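Local coordinates for UDP-N-acetylglucosamine--peptide N-acetylglucosaminyltransferase stabilizing protein GtfB (Streptococcus gordonii, PDB 5E9T) that acts with the glycosyltransferase GtfA to attach GlcNAc, the first sugar, to the serine-rich repeat adhesin GspB, as the substrate-binding partner of the complex, at residues S306-L310 and S406-L412; D356-Q362 and F380-D386; H388-H394 and A424-A429. All coordinates share one frame; numbering follows the deposited sequence.

Interaction 1: residues S306-L310 and S406-L412; sequences SLPQL and SILEEAL
The turn that joins a helix to the next strand in the Rossmann-like second domain meets the weakly bonded helical segment 406-409 and the residues just after it, with Leu307 and Leu310 turned toward Ser406, Glu409, Glu410 and Leu412. Helix 300-306 ends at Ser306, and Leu307, the first residue beyond it, opens a type I beta turn that runs to Leu310 and leads into strand 311-315. Leu307 contributes the largest share of the buried surface. Its chi1 of -47° swings CG toward 406-412, and the fork beyond it gives each methyl its own neighbour: CD1 comes to 3.3 Å from CB of Ser406, while CD2 lies alongside the end of Glu410. Small Ser406 offers its CB to the leucine and turns OG to Gln403, to which it is hydrogen-bonded. Farther round the turn, CD1 of Leu310 packs at 4.2 Å on CD2 of Leu412, which also touches Leu284, and CD2 of Leu310 lies 3.8 Å from OE2 of Glu409. Polar groups meet at the more exposed side, where long, flexible chains fit. Gln309, bent at chi2, crosses Glu410 at about a right angle, and Gln309 NE2 comes within 2.8 Å of Glu410 OE2, a close approach whose nature is not settled.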
loop_
_atom_site.group_PDB
_atom_site.type_symbol
_atom_site.label_atom_id
_atom_site.label_comp_id
_atom_site.label_asym_id
_atom_site.label_seq_id
_atom_site.Cartn_x
_atom_site.Cartn_y
_atom_site.Cartn_z
ATOM N N SER B 306 30.650 25.150 -41.665
ATOM C CA SER B 306 30.622 26.367 -42.463
ATOM C C SER B 306 31.616 27.388 -41.944
ATOM O O SER B 306 32.119 28.214 -42.719
ATOM C CB SER B 306 29.205 26.936 -42.486
ATOM O OG SER B 306 28.714 27.112 -41.169
ATOM N N LEU B 307 31.913 27.347 -40.643
ATOM C CA LEU B 307 32.970 28.154 -40.045
ATOM C C LEU B 307 33.972 27.236 -39.356
ATOM O O LEU B 307 33.973 27.105 -38.121
ATOM C CB LEU B 307 32.427 29.166 -39.052
ATOM C CG LEU B 307 31.240 29.977 -39.492
ATOM C CD1 LEU B 307 30.648 30.401 -38.188
ATOM C CD2 LEU B 307 31.685 31.153 -40.354
ATOM N N PRO B 308 34.871 26.619 -40.129
ATOM C CA PRO B 308 35.904 25.753 -39.541
ATOM C C PRO B 308 36.961 26.487 -38.712
ATOM O O PRO B 308 37.690 25.819 -37.968
ATOM C CB PRO B 308 36.537 25.084 -40.770
ATOM C CG PRO B 308 36.209 25.994 -41.920
ATOM C CD PRO B 308 34.885 26.600 -41.602
ATOM N N GLN B 309 37.086 27.816 -38.819
ATOM C CA GLN B 309 38.089 28.542 -38.039
ATOM C C GLN B 309 37.735 28.624 -36.560
ATOM O O GLN B 309 38.625 28.849 -35.731
ATOM C CB GLN B 309 38.283 29.966 -38.582
ATOM C CG GLN B 309 37.014 30.831 -38.693
ATOM C CD GLN B 309 36.103 30.408 -39.819
ATOM O OE1 GLN B 309 35.807 29.233 -39.973
ATOM N NE2 GLN B 309 35.647 31.365 -40.613
ATOM N N LEU B 310 36.464 28.450 -36.218
ATOM C CA LEU B 310 35.976 28.671 -34.865
ATOM C C LEU B 310 36.053 27.378 -34.059
ATOM O O LEU B 310 35.563 26.335 -34.502
ATOM C CB LEU B 310 34.539 29.190 -34.921
ATOM C CG LEU B 310 33.999 30.135 -33.850
ATOM C CD1 LEU B 310 34.779 31.441 -33.836
ATOM C CD2 LEU B 310 32.520 30.392 -34.097
ATOM N N SER B 406 26.179 32.486 -38.743
ATOM C CA SER B 406 27.605 32.221 -38.890
ATOM C C SER B 406 28.388 33.450 -39.329
ATOM O O SER B 406 29.445 33.745 -38.763
ATOM C CB SER B 406 27.826 31.060 -39.867
ATOM O OG SER B 406 28.156 31.517 -41.168
ATOM N N ILE B 407 27.916 34.163 -40.359
ATOM C CA ILE B 407 28.618 35.374 -40.784
ATOM C C ILE B 407 28.032 36.666 -40.205
ATOM O O ILE B 407 28.711 37.706 -40.234
ATOM C CB ILE B 407 28.723 35.434 -42.324
ATOM C CG1 ILE B 407 29.034 34.036 -42.843
ATOM C CG2 ILE B 407 29.862 36.351 -42.756
ATOM C CD1 ILE B 407 28.983 33.885 -44.336
ATOM N N LEU B 408 26.826 36.633 -39.637
ATOM C CA LEU B 408 26.482 37.662 -38.661
ATOM C C LEU B 408 27.295 37.434 -37.398
ATOM O O LEU B 408 27.792 38.381 -36.780
ATOM C CB LEU B 408 24.980 37.635 -38.361
ATOM C CG LEU B 408 24.287 38.921 -37.888
ATOM C CD1 LEU B 408 22.773 38.766 -37.947
ATOM C CD2 LEU B 408 24.720 39.330 -36.487
ATOM N N GLU B 409 27.438 36.165 -37.018
ATOM C CA GLU B 409 28.432 35.735 -36.043
ATOM C C GLU B 409 29.840 36.180 -36.427
ATOM O O GLU B 409 30.607 36.634 -35.569
ATOM C CB GLU B 409 28.349 34.212 -35.915
ATOM C CG GLU B 409 29.482 33.530 -35.216
ATOM C CD GLU B 409 29.525 33.862 -33.756
ATOM O OE1 GLU B 409 28.950 34.880 -33.356
ATOM O OE2 GLU B 409 30.137 33.093 -33.009
ATOM N N GLU B 410 30.192 36.079 -37.717
ATOM C CA GLU B 410 31.540 36.373 -38.209
ATOM C C GLU B 410 31.878 37.858 -38.165
ATOM O O GLU B 410 33.005 38.236 -38.507
ATOM C CB GLU B 410 31.715 35.847 -39.630
ATOM C CG GLU B 410 33.127 35.452 -40.002
ATOM C CD GLU B 410 33.136 34.305 -40.985
ATOM O OE1 GLU B 410 32.067 34.026 -41.568
ATOM O OE2 GLU B 410 34.202 33.685 -41.175
ATOM N N ALA B 411 30.944 38.693 -37.708
ATOM C CA ALA B 411 31.123 40.131 -37.527
ATOM C C ALA B 411 31.963 40.341 -36.273
ATOM O O ALA B 411 31.956 41.410 -35.653
ATOM C CB ALA B 411 29.781 40.852 -37.437
ATOM N N LEU B 412 32.598 39.249 -35.862
ATOM C CA LEU B 412 33.641 39.150 -34.858
ATOM C C LEU B 412 35.037 39.454 -35.447
ATOM O O LEU B 412 36.050 39.203 -34.788
ATOM C CB LEU B 412 33.567 37.740 -34.236
ATOM C CG LEU B 412 34.611 36.896 -33.511
ATOM C CD1 LEU B 412 34.917 37.522 -32.187
ATOM C CD2 LEU B 412 34.047 35.498 -33.320
#

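Interaction 2: residues D356-Q362 and F380-D386; sequences DINHGGQ and FEQTLHD
A leucine held in the bend of a loop makes the largest share of this contact: Leu384 reaches into the curve of residues 356-362, just beyond the ends of strands 353-356 and 376-379. Its CG is anti to the carbonyl carbon (chi1 -66°), which carries both methyl groups into the bend. CD1 lies 3.1 Å from the carbonyl O of Asn358 and has that residue's side chain as a neighbour as well, whereas CD2 is 3.3 Å from CA of Gln362 and also near the O of Gly361. The branched leucine can thus touch several walls of the bend at once. Gly360 lies on the curve with a positive phi (88°), at backbone angles that a side chain would jam against the carbonyl before it, and its O is 3.5 Å from CG of Leu384. The two strands and the intervening helix 366-372 form a beta-alpha-beta crossover, and Asp356 is joined to Leu378 by backbone hydrogen bonding; the loops that follow both strands meet at the C-terminal end of the sheet. There Asp356, buried, points its carboxylate at the second loop, OD2 standing 3.4 Å from CB of Thr383; the group lies beside the Leu384 backbone, its exact placing uncertain. At the other flank Ile357 CG2 rests obliquely on the Phe380 ring, 4.1 Å from CE1. Nearby, His359 turns its ND1 outside the pair, bonding to the carbonyl O of Gln296.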
loop_
_atom_site.group_PDB
_atom_site.type_symbol
_atom_site.label_atom_id
_atom_site.label_comp_id
_atom_site.label_asym_id
_atom_site.label_seq_id
_atom_site.Cartn_x
_atom_site.Cartn_y
_atom_site.Cartn_z
ATOM N N ASP B 356 23.393 29.914 -28.106
ATOM C CA ASP B 356 22.369 29.217 -27.334
ATOM C C ASP B 356 21.629 28.394 -28.376
ATOM O O ASP B 356 20.621 28.810 -28.948
ATOM C CB ASP B 356 21.470 30.207 -26.605
ATOM C CG ASP B 356 20.744 29.586 -25.432
ATOM O OD1 ASP B 356 21.193 28.522 -24.954
ATOM O OD2 ASP B 356 19.739 30.172 -24.977
ATOM N N ILE B 357 22.164 27.198 -28.598
ATOM C CA ILE B 357 21.752 26.329 -29.691
ATOM C C ILE B 357 21.149 25.014 -29.226
ATOM O O ILE B 357 20.602 24.272 -30.057
ATOM C CB ILE B 357 22.953 26.079 -30.619
ATOM C CG1 ILE B 357 24.197 25.966 -29.737
ATOM C CG2 ILE B 357 23.129 27.246 -31.562
ATOM C CD1 ILE B 357 25.462 25.618 -30.461
ATOM N N ASN B 358 21.252 24.690 -27.941
ATOM C CA ASN B 358 20.914 23.385 -27.397
ATOM C C ASN B 358 19.407 23.223 -27.217
ATOM O O ASN B 358 18.632 24.181 -27.268
ATOM C CB ASN B 358 21.647 23.135 -26.080
ATOM C CG ASN B 358 21.647 24.339 -25.175
ATOM O OD1 ASN B 358 21.132 25.396 -25.531
ATOM N ND2 ASN B 358 22.225 24.186 -23.991
ATOM N N HIS B 359 19.005 21.972 -27.028
ATOM C CA HIS B 359 17.628 21.588 -26.772
ATOM C C HIS B 359 17.490 21.087 -25.340
ATOM O O HIS B 359 18.465 20.672 -24.705
ATOM C CB HIS B 359 17.171 20.501 -27.752
ATOM C CG HIS B 359 16.664 21.037 -29.053
ATOM N ND1 HIS B 359 17.247 20.739 -30.265
ATOM C CD2 HIS B 359 15.624 21.858 -29.329
ATOM C CE1 HIS B 359 16.585 21.350 -31.231
ATOM N NE2 HIS B 359 15.597 22.039 -30.689
ATOM N N GLY B 360 16.267 21.165 -24.822
ATOM C CA GLY B 360 16.026 20.751 -23.454
ATOM C C GLY B 360 16.258 21.885 -22.470
ATOM O O GLY B 360 16.157 23.067 -22.805
ATOM N N GLY B 361 16.593 21.507 -21.232
ATOM C CA GLY B 361 16.710 22.468 -20.159
ATOM C C GLY B 361 18.092 23.086 -20.034
ATOM O O GLY B 361 19.090 22.563 -20.528
ATOM N N GLN B 362 18.132 24.219 -19.338
ATOM C CA GLN B 362 19.341 25.019 -19.230
ATOM C C GLN B 362 20.314 24.432 -18.219
ATOM O O GLN B 362 19.923 23.779 -17.247
ATOM C CB GLN B 362 18.983 26.457 -18.866
ATOM C CG GLN B 362 20.087 27.269 -18.229
ATOM C CD GLN B 362 19.928 28.726 -18.541
ATOM O OE1 GLN B 362 19.443 29.077 -19.608
ATOM N NE2 GLN B 362 20.303 29.583 -17.616
ATOM N N PHE B 380 18.757 30.685 -31.806
ATOM C CA PHE B 380 17.522 30.650 -32.574
ATOM C C PHE B 380 16.353 30.863 -31.622
ATOM O O PHE B 380 16.549 31.025 -30.425
ATOM C CB PHE B 380 17.437 29.328 -33.326
ATOM C CG PHE B 380 18.676 29.026 -34.113
ATOM C CD1 PHE B 380 19.338 27.825 -33.984
ATOM C CD2 PHE B 380 19.200 29.969 -34.961
ATOM C CE1 PHE B 380 20.495 27.579 -34.710
ATOM C CE2 PHE B 380 20.346 29.729 -35.680
ATOM C CZ PHE B 380 20.992 28.534 -35.554
ATOM N N GLU B 381 15.120 30.867 -32.145
ATOM C CA GLU B 381 14.006 31.242 -31.276
ATOM C C GLU B 381 13.783 30.224 -30.169
ATOM O O GLU B 381 13.332 30.596 -29.079
ATOM C CB GLU B 381 12.711 31.450 -32.059
ATOM C CG GLU B 381 11.533 31.827 -31.150
ATOM C CD GLU B 381 11.519 33.302 -30.769
ATOM O OE1 GLU B 381 11.708 34.151 -31.662
ATOM O OE2 GLU B 381 11.333 33.615 -29.575
ATOM N N GLN B 382 14.169 28.966 -30.362
ATOM C CA GLN B 382 14.138 28.095 -29.199
ATOM C C GLN B 382 15.481 28.344 -28.534
ATOM O O GLN B 382 16.498 27.724 -28.861
ATOM C CB GLN B 382 13.905 26.628 -29.558
ATOM C CG GLN B 382 14.125 25.701 -28.356
ATOM C CD GLN B 382 13.134 24.561 -28.257
ATOM O OE1 GLN B 382 11.923 24.757 -28.359
ATOM N NE2 GLN B 382 13.638 23.367 -27.998
ATOM N N THR B 383 15.441 29.235 -27.551
ATOM C CA THR B 383 16.548 29.549 -26.674
ATOM C C THR B 383 16.188 29.006 -25.314
ATOM O O THR B 383 15.023 29.041 -24.907
ATOM C CB THR B 383 16.791 31.055 -26.494
ATOM O OG1 THR B 383 15.775 31.592 -25.640
ATOM C CG2 THR B 383 16.754 31.802 -27.768
ATOM N N LEU B 384 17.184 28.541 -24.600
ATOM C CA LEU B 384 17.000 28.368 -23.178
ATOM C C LEU B 384 17.029 29.761 -22.564
ATOM O O LEU B 384 17.960 30.536 -22.812
ATOM C CB LEU B 384 18.081 27.440 -22.624
ATOM C CG LEU B 384 17.974 25.993 -23.162
ATOM C CD1 LEU B 384 18.155 25.824 -24.667
ATOM C CD2 LEU B 384 18.987 25.121 -22.513
ATOM N N HIS B 385 15.963 30.117 -21.853
ATOM C CA HIS B 385 15.859 31.428 -21.214
ATOM C C HIS B 385 17.033 31.518 -20.247
ATOM O O HIS B 385 17.434 30.497 -19.718
ATOM C CB HIS B 385 14.511 31.584 -20.502
ATOM C CG HIS B 385 13.356 31.015 -21.266
ATOM N ND1 HIS B 385 12.752 31.678 -22.313
ATOM C CD2 HIS B 385 12.694 29.841 -21.134
ATOM C CE1 HIS B 385 11.769 30.937 -22.793
ATOM N NE2 HIS B 385 11.712 29.817 -22.094
ATOM N N ASP B 386 17.562 32.706 -19.961
ATOM C CA ASP B 386 16.874 33.976 -20.124
ATOM C C ASP B 386 16.908 34.590 -21.513
ATOM O O ASP B 386 17.921 34.556 -22.212
ATOM C CB ASP B 386 17.453 34.977 -19.126
ATOM C CG ASP B 386 17.533 34.414 -17.723
ATOM O OD1 ASP B 386 17.940 33.242 -17.577
ATOM O OD2 ASP B 386 17.178 35.137 -16.768
#

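Interaction 3: residues H388-H394 and A424-A429; sequences HYIAQQH and AQGRHA
His428, in the last turn of helix 415-428, reaches out to the loop 388-394 and touches Ala391, Ile390 and His388 in turn. Its CB rests 3.9 Å from CA of Ala391. From there CG runs anti to the backbone N (chi1 -180°), carrying the ring away from its own helix and under the loop backbone. The carbonyl O of Ile390 sits over the ring centre, about 3.1 Å above its plane, and so meets CG, CD2, CE1 and NE2 with its oxygen rather than serving as a hydrogen-bond acceptor. ND1 finds the acceptor: it donates to His388 O at 2.6 Å, with a bent N-H...O angle of 136°. That oxygen lies almost in the ring plane, yet the donor stands 48° out of the carbonyl plane.

Beside the histidine the contact is made by small residues. Ala391 puts CB 3.4 Å from Ala424 O, and the backbones come close here, Ala391 being opposite Gln425. Ala424 CB also faces the His394 ring obliquely, 3.4 Å from CE1. Toward the helix end, Ala429 CB is 4.1 Å from CD2 of Tyr389, whose ring stacks with Phe371 and whose OH is bonded to Arg368. Gln425 sets its CB 3.5 Å from Tyr389 O; its amide, reaching on to strand 376-379 and the residues before it, bonds Ile377 N and Leu375 O, so a long amide suits a site between loop and sheet.

The direction of the His388 bond implies a proton on ND1 of His428. A carbonyl oxygen over the ring face and another at its edge would both, if anything, favour a more positive imidazole, an effect that remains an inference from geometry.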
loop_
_atom_site.group_PDB
_atom_site.type_symbol
_atom_site.label_atom_id
_atom_site.label_comp_id
_atom_site.label_asym_id
_atom_site.label_seq_id
_atom_site.Cartn_x
_atom_site.Cartn_y
_atom_site.Cartn_z
ATOM N N HIS B 388 16.371 37.690 -21.274
ATOM C CA HIS B 388 16.795 38.997 -20.791
ATOM C C HIS B 388 18.074 39.459 -21.484
ATOM O O HIS B 388 18.205 40.635 -21.842
ATOM C CB HIS B 388 17.012 38.959 -19.270
ATOM C CG HIS B 388 15.819 38.514 -18.475
ATOM N ND1 HIS B 388 15.675 37.224 -18.008
ATOM C CD2 HIS B 388 14.741 39.197 -18.020
ATOM C CE1 HIS B 388 14.550 37.125 -17.323
ATOM N NE2 HIS B 388 13.964 38.308 -17.315
ATOM N N TYR B 389 19.031 38.549 -21.680
ATOM C CA TYR B 389 20.401 38.918 -22.024
ATOM C C TYR B 389 20.740 38.803 -23.504
ATOM O O TYR B 389 21.893 39.052 -23.872
ATOM C CB TYR B 389 21.393 38.068 -21.227
ATOM C CG TYR B 389 21.084 38.016 -19.754
ATOM C CD1 TYR B 389 21.497 36.964 -18.982
ATOM C CD2 TYR B 389 20.393 39.027 -19.134
ATOM C CE1 TYR B 389 21.207 36.909 -17.636
ATOM C CE2 TYR B 389 20.101 38.978 -17.791
ATOM C CZ TYR B 389 20.514 37.920 -17.041
ATOM O OH TYR B 389 20.230 37.874 -15.696
ATOM N N ILE B 390 19.805 38.413 -24.363
ATOM C CA ILE B 390 20.092 38.298 -25.788
ATOM C C ILE B 390 19.303 39.364 -26.530
ATOM O O ILE B 390 18.095 39.528 -26.317
ATOM C CB ILE B 390 19.805 36.886 -26.332
ATOM C CG1 ILE B 390 20.399 36.738 -27.734
ATOM C CG2 ILE B 390 18.317 36.569 -26.324
ATOM C CD1 ILE B 390 20.206 35.382 -28.355
ATOM N N ALA B 391 20.002 40.110 -27.377
ATOM C CA ALA B 391 19.370 41.171 -28.136
ATOM C C ALA B 391 18.557 40.597 -29.288
ATOM O O ALA B 391 18.828 39.506 -29.793
ATOM C CB ALA B 391 20.418 42.142 -28.675
ATOM N N GLN B 392 17.544 41.361 -29.699
ATOM C CA GLN B 392 16.716 40.994 -30.841
ATOM C C GLN B 392 17.549 40.786 -32.097
ATOM O O GLN B 392 17.287 39.863 -32.877
ATOM C CB GLN B 392 15.680 42.082 -31.089
ATOM C CG GLN B 392 14.611 41.710 -32.086
ATOM C CD GLN B 392 13.523 40.874 -31.478
ATOM O OE1 GLN B 392 13.675 39.670 -31.284
ATOM N NE2 GLN B 392 12.403 41.510 -31.176
ATOM N N GLN B 393 18.531 41.659 -32.336
ATOM C CA GLN B 393 19.298 41.585 -33.578
ATOM C C GLN B 393 20.042 40.264 -33.667
ATOM O O GLN B 393 20.268 39.718 -34.758
ATOM C CB GLN B 393 20.282 42.748 -33.632
ATOM C CG GLN B 393 19.646 44.068 -33.227
ATOM C CD GLN B 393 20.052 44.507 -31.836
ATOM O OE1 GLN B 393 21.181 44.294 -31.424
ATOM N NE2 GLN B 393 19.131 45.129 -31.109
ATOM N N HIS B 394 20.416 39.743 -32.509
ATOM C CA HIS B 394 21.214 38.542 -32.358
ATOM C C HIS B 394 20.391 37.257 -32.437
ATOM O O HIS B 394 20.916 36.227 -32.885
ATOM C CB HIS B 394 21.993 38.679 -31.043
ATOM C CG HIS B 394 23.053 39.737 -31.104
ATOM N ND1 HIS B 394 22.774 41.067 -31.339
ATOM C CD2 HIS B 394 24.401 39.644 -31.036
ATOM C CE1 HIS B 394 23.908 41.749 -31.368
ATOM N NE2 HIS B 394 24.911 40.906 -31.190
ATOM N N ALA B 424 24.686 45.916 -28.012
ATOM C CA ALA B 424 23.361 45.482 -28.425
ATOM C C ALA B 424 22.722 44.601 -27.358
ATOM O O ALA B 424 21.597 44.862 -26.914
ATOM C CB ALA B 424 23.462 44.745 -29.755
ATOM N N GLN B 425 23.431 43.552 -26.932
ATOM C CA GLN B 425 22.967 42.765 -25.796
ATOM C C GLN B 425 23.182 43.511 -24.487
ATOM O O GLN B 425 22.476 43.255 -23.504
ATOM C CB GLN B 425 23.676 41.408 -25.769
ATOM C CG GLN B 425 24.921 41.366 -24.895
ATOM C CD GLN B 425 25.558 39.991 -24.847
ATOM O OE1 GLN B 425 25.261 39.127 -25.672
ATOM N NE2 GLN B 425 26.435 39.779 -23.872
ATOM N N GLY B 426 24.146 44.434 -24.454
ATOM C CA GLY B 426 24.312 45.269 -23.277
ATOM C C GLY B 426 23.129 46.188 -23.054
ATOM O O GLY B 426 22.680 46.375 -21.919
ATOM N N ARG B 427 22.602 46.775 -24.135
ATOM C CA ARG B 427 21.396 47.592 -24.028
ATOM C C ARG B 427 20.181 46.744 -23.701
ATOM O O ARG B 427 19.348 47.134 -22.875
ATOM C CB ARG B 427 21.143 48.351 -25.328
ATOM C CG ARG B 427 22.026 49.557 -25.502
ATOM C CD ARG B 427 22.062 50.024 -26.947
ATOM N NE ARG B 427 23.307 50.719 -27.228
ATOM C CZ ARG B 427 23.804 51.696 -26.484
ATOM N NH1 ARG B 427 23.173 52.115 -25.391
ATOM N NH2 ARG B 427 24.950 52.267 -26.835
ATOM N N HIS B 428 20.047 45.599 -24.372
ATOM C CA HIS B 428 18.845 44.790 -24.231
ATOM C C HIS B 428 18.626 44.354 -22.790
ATOM O O HIS B 428 17.479 44.255 -22.341
ATOM C CB HIS B 428 18.921 43.572 -25.144
ATOM C CG HIS B 428 17.718 42.689 -25.059
ATOM N ND1 HIS B 428 17.485 41.851 -23.989
ATOM C CD2 HIS B 428 16.672 42.523 -25.902
ATOM C CE1 HIS B 428 16.350 41.205 -24.178
ATOM N NE2 HIS B 428 15.837 41.592 -25.333
ATOM N N ALA B 429 19.704 44.101 -22.053
ATOM C CA ALA B 429 19.605 43.774 -20.639
ATOM C C ALA B 429 19.468 45.016 -19.773
ATOM O O ALA B 429 19.456 44.896 -18.543
ATOM C CB ALA B 429 20.821 42.961 -20.194
#

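All three contacts lie on the same side of the chain's centre, in the second of two Rossmann-like domains, an organisation consistent with the GT-B fold. Interaction 2 and interaction 3 follow one another in the sequence, their centres about 15 Å apart; a weak hydrogen bond from His388 to Asp386 spans the junction. Interaction 1 is farther out, its centre about 20 Å from that of interaction 2 and about 19 Å from that of interaction 3. It touches interaction 3, where Leu408 CD1 packs 4.2 Å from Gln393 O, and helices 405-409 and 415-428 are consecutive. Along the chain, interaction 2 is nested inside the loop that interaction 1 closes. No other subunit touches any of the six segments.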